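Local coordinates for protein L-amino acid deaminase (Proteus vulgaris, PDB 5I39) that binds flavin-adenine dinucleotide and probably acts as a membrane-bound oxidoreductase that deaminates L-amino acids, at residues Gly366-Thr371 with Glu385-Leu390. Numbering follows the deposited sequence. Where two conformers were deposited one is given.
Sequences GLVINT and ELTADL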
ATOM      1  N   GLY A 366     -25.131   4.609   1.446  1.00 13.36           N
ATOM      2  CA  GLY A 366     -24.715   3.643   0.425  1.00 12.14           C
ATOM      3  C   GLY A 366     -23.366   3.930  -0.218  1.00 11.27           C
ATOM      4  O   GLY A 366     -22.926   3.166  -1.072  1.00 11.11           O
ATOM      5  N   LEU A 367     -22.710   5.021   0.182  1.00 11.24           N
ATOM      6  CA  LEU A 367     -21.385   5.371  -0.328  1.00 11.08           C
ATOM      7  C   LEU A 367     -20.365   5.311   0.799  1.00 10.71           C
ATOM      8  O   LEU A 367     -20.590   5.847   1.882  1.00 11.46           O
ATOM      9  CB  LEU A 367     -21.385   6.763  -0.965  1.00 12.44           C
ATOM     10  CG  LEU A 367     -20.081   7.151  -1.690  1.00 13.30           C
ATOM     11  CD1 LEU A 367     -20.372   7.972  -2.939  1.00 14.30           C
ATOM     12  CD2 LEU A 367     -19.115   7.897  -0.785  1.00 13.79           C
ATOM     13  N   VAL A 368     -19.234   4.666   0.533  1.00  9.76           N
ATOM     14  CA  VAL A 368     -18.116   4.646   1.462  1.00  9.75           C
ATOM     15  C   VAL A 368     -16.847   5.059   0.738  1.00  9.54           C
ATOM     16  O   VAL A 368     -16.758   4.976  -0.493  1.00 11.27           O
ATOM     17  CB  VAL A 368     -17.942   3.272   2.149  1.00 10.13           C
ATOM     18  CG1 VAL A 368     -19.153   2.954   3.012  1.00 10.45           C
ATOM     19  CG2 VAL A 368     -17.717   2.165   1.132  1.00 10.96           C
ATOM     20  N   ILE A 369     -15.879   5.506   1.532  1.00  9.17           N
ATOM     21  CA  ILE A 369     -14.573   5.981   1.054  0.70  9.23           C
ATOM     22  C   ILE A 369     -13.492   5.103   1.667  1.00  8.64           C
ATOM     23  O   ILE A 369     -13.549   4.807   2.858  1.00  8.81           O
ATOM     24  CB  ILE A 369     -14.300   7.445   1.494  0.70  9.84           C
ATOM     25  CG1 ILE A 369     -15.265   8.419   0.803  0.70 10.32           C
ATOM     26  CG2 ILE A 369     -12.854   7.853   1.207  0.70 10.18           C
ATOM     27  CD1 ILE A 369     -15.290   9.805   1.423  0.70 10.98           C
ATOM     28  N   ASN A 370     -12.508   4.707   0.862  1.00  8.31           N
ATOM     29  CA  ASN A 370     -11.329   3.981   1.339  1.00  8.16           C
ATOM     30  C   ASN A 370     -10.127   4.602   0.649  1.00  8.00           C
ATOM     31  O   ASN A 370      -9.834   4.277  -0.498  1.00  8.02           O
ATOM     32  CB  ASN A 370     -11.441   2.486   1.016  1.00  8.24           C
ATOM     33  CG  ASN A 370     -10.289   1.666   1.583  1.00  8.54           C
ATOM     34  OD1 ASN A 370      -9.446   2.171   2.318  1.00  8.91           O
ATOM     35  ND2 ASN A 370     -10.255   0.383   1.240  1.00  8.98           N
ATOM     36  N   THR A 371      -9.449   5.517   1.338  1.00  8.09           N
ATOM     37  CA  THR A 371      -8.435   6.341   0.686  1.00  8.19           C
ATOM     38  C   THR A 371      -7.510   7.024   1.700  1.00  8.34           C
ATOM     39  O   THR A 371      -7.503   6.690   2.889  1.00  8.40           O
ATOM     40  CB  THR A 371      -9.130   7.368  -0.260  1.00  8.30           C
ATOM     41  OG1 THR A 371      -8.228   7.779  -1.292  1.00  8.60           O
ATOM     42  CG2 THR A 371      -9.657   8.593   0.481  1.00  8.81           C
ATOM     43  N   GLU A 385     -11.796  -5.133   4.095  1.00  8.31           N
ATOM     44  CA  GLU A 385     -12.835  -5.716   4.941  1.00  8.57           C
ATOM     45  C   GLU A 385     -13.618  -4.638   5.687  1.00  8.26           C
ATOM     46  O   GLU A 385     -14.851  -4.684   5.733  1.00  8.66           O
ATOM     47  CB  GLU A 385     -12.254  -6.714   5.933  1.00  9.31           C
ATOM     48  CG  GLU A 385     -13.331  -7.402   6.763  1.00 10.17           C
ATOM     49  CD  GLU A 385     -12.806  -8.424   7.743  1.00 11.56           C
ATOM     50  OE1 GLU A 385     -11.584  -8.632   7.808  1.00 13.15           O
ATOM     51  OE2 GLU A 385     -13.630  -9.014   8.465  1.00 12.52           O
ATOM     52  N   LEU A 386     -12.903  -3.689   6.286  1.00  8.23           N
ATOM     53  CA  LEU A 386     -13.555  -2.609   7.024  1.00  8.58           C
ATOM     54  C   LEU A 386     -14.462  -1.772   6.122  1.00  8.32           C
ATOM     55  O   LEU A 386     -15.565  -1.409   6.526  1.00  8.36           O
ATOM     56  CB  LEU A 386     -12.527  -1.715   7.723  1.00  9.80           C
ATOM     57  CG  LEU A 386     -13.118  -0.571   8.563  1.00 11.19           C
ATOM     58  CD1 LEU A 386     -14.081  -1.061   9.643  1.00 12.05           C
ATOM     59  CD2 LEU A 386     -11.989   0.234   9.179  1.00 12.32           C
ATOM     60  N   THR A 387     -13.999  -1.477   4.912  1.00  8.09           N
ATOM     61  CA  THR A 387     -14.789  -0.705   3.958  1.00  8.20           C
ATOM     62  C   THR A 387     -16.096  -1.423   3.640  1.00  8.26           C
ATOM     63  O   THR A 387     -17.166  -0.812   3.641  1.00  8.54           O
ATOM     64  CB  THR A 387     -13.987  -0.457   2.674  1.00  8.25           C
ATOM     65  OG1 THR A 387     -12.834   0.330   2.985  1.00  8.44           O
ATOM     66  CG2 THR A 387     -14.807   0.284   1.642  1.00  8.61           C
ATOM     67  N   ALA A 388     -16.005  -2.721   3.371  1.00  8.19           N
ATOM     68  CA  ALA A 388     -17.193  -3.528   3.111  1.00  8.64           C
ATOM     69  C   ALA A 388     -18.113  -3.587   4.336  1.00  8.53           C
ATOM     70  O   ALA A 388     -19.332  -3.474   4.194  1.00  9.10           O
ATOM     71  CB  ALA A 388     -16.796  -4.922   2.654  1.00  8.86           C
ATOM     72  N   ASP A 389     -17.537  -3.738   5.528  1.00  8.49           N
ATOM     73  CA  ASP A 389     -18.323  -3.734   6.768  1.00  8.95           C
ATOM     74  C   ASP A 389     -19.110  -2.431   6.906  1.00  8.89           C
ATOM     75  O   ASP A 389     -20.302  -2.445   7.221  1.00  9.33           O
ATOM     76  CB  ASP A 389     -17.433  -3.888   8.009  1.00  9.03           C
ATOM     77  CG  ASP A 389     -16.759  -5.248   8.115  1.00  9.44           C
ATOM     78  OD1 ASP A 389     -17.193  -6.210   7.450  1.00  9.73           O
ATOM     79  OD2 ASP A 389     -15.786  -5.339   8.893  1.00 10.26           O
ATOM     80  N   LEU A 390     -18.440  -1.307   6.671  1.00  8.66           N
ATOM     81  CA  LEU A 390     -19.091   0.001   6.768  1.00  9.10           C
ATOM     82  C   LEU A 390     -20.179   0.171   5.718  1.00  9.41           C
ATOM     83  O   LEU A 390     -21.266   0.658   6.024  1.00 10.25           O
ATOM     84  CB  LEU A 390     -18.068   1.128   6.651  1.00  9.60           C
ATOM     85  CG  LEU A 390     -17.078   1.258   7.811  1.00 10.72           C
ATOM     86  CD1 LEU A 390     -16.048   2.327   7.484  1.00 11.27           C
ATOM     87  CD2 LEU A 390     -17.771   1.584   9.121  1.00 12.36           C
TER
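T387 reaches from the helix to the strand and lies between V368 and N370, with its methyl against the valine and its hydroxyl over the face of the amide. The methyl-to-methyl approach is close, V368 CG2 to T387 CG2 measuring 3.5 Å. The valine's second branch, CG1, extends to the next turn of the helix, where it meets L390 CB at 4.2 Å. With chi1 at -63°, T387 OG1 lies beside the backbone N, hydrogen-bonded to S383 O one turn earlier, and the methyl is anti to that N, facing the valine. N370 crosses T387 at about a right angle. T387 OG1 stands roughly above N370 CG, at 3.2 Å, whereas the ND2 hydrogens lie in the amide plane; the 3.1 Å from ND2 to OG1 therefore gives no hydrogen bond. ND2 instead makes a weak hydrogen bond to T52 OG1 of helix 47-58. Segments 367-371 and 385-390 run nearly antiparallel (165°), their axes approaching to 8.5 Å, as helix 376-392 packs back along the Rossmann-type sheet. I358 and V236 of the flanking strands also touch T387, and N370 rests on the FAD-binding L48, the side chain of N370 about 7 Å from the bound FAD. With no hydrogen bond or salt bridge joining the two segments, their contact depends on apolar and van der Waals packing, while T387 OG1 and N370 ND2 have their polar partners outside them.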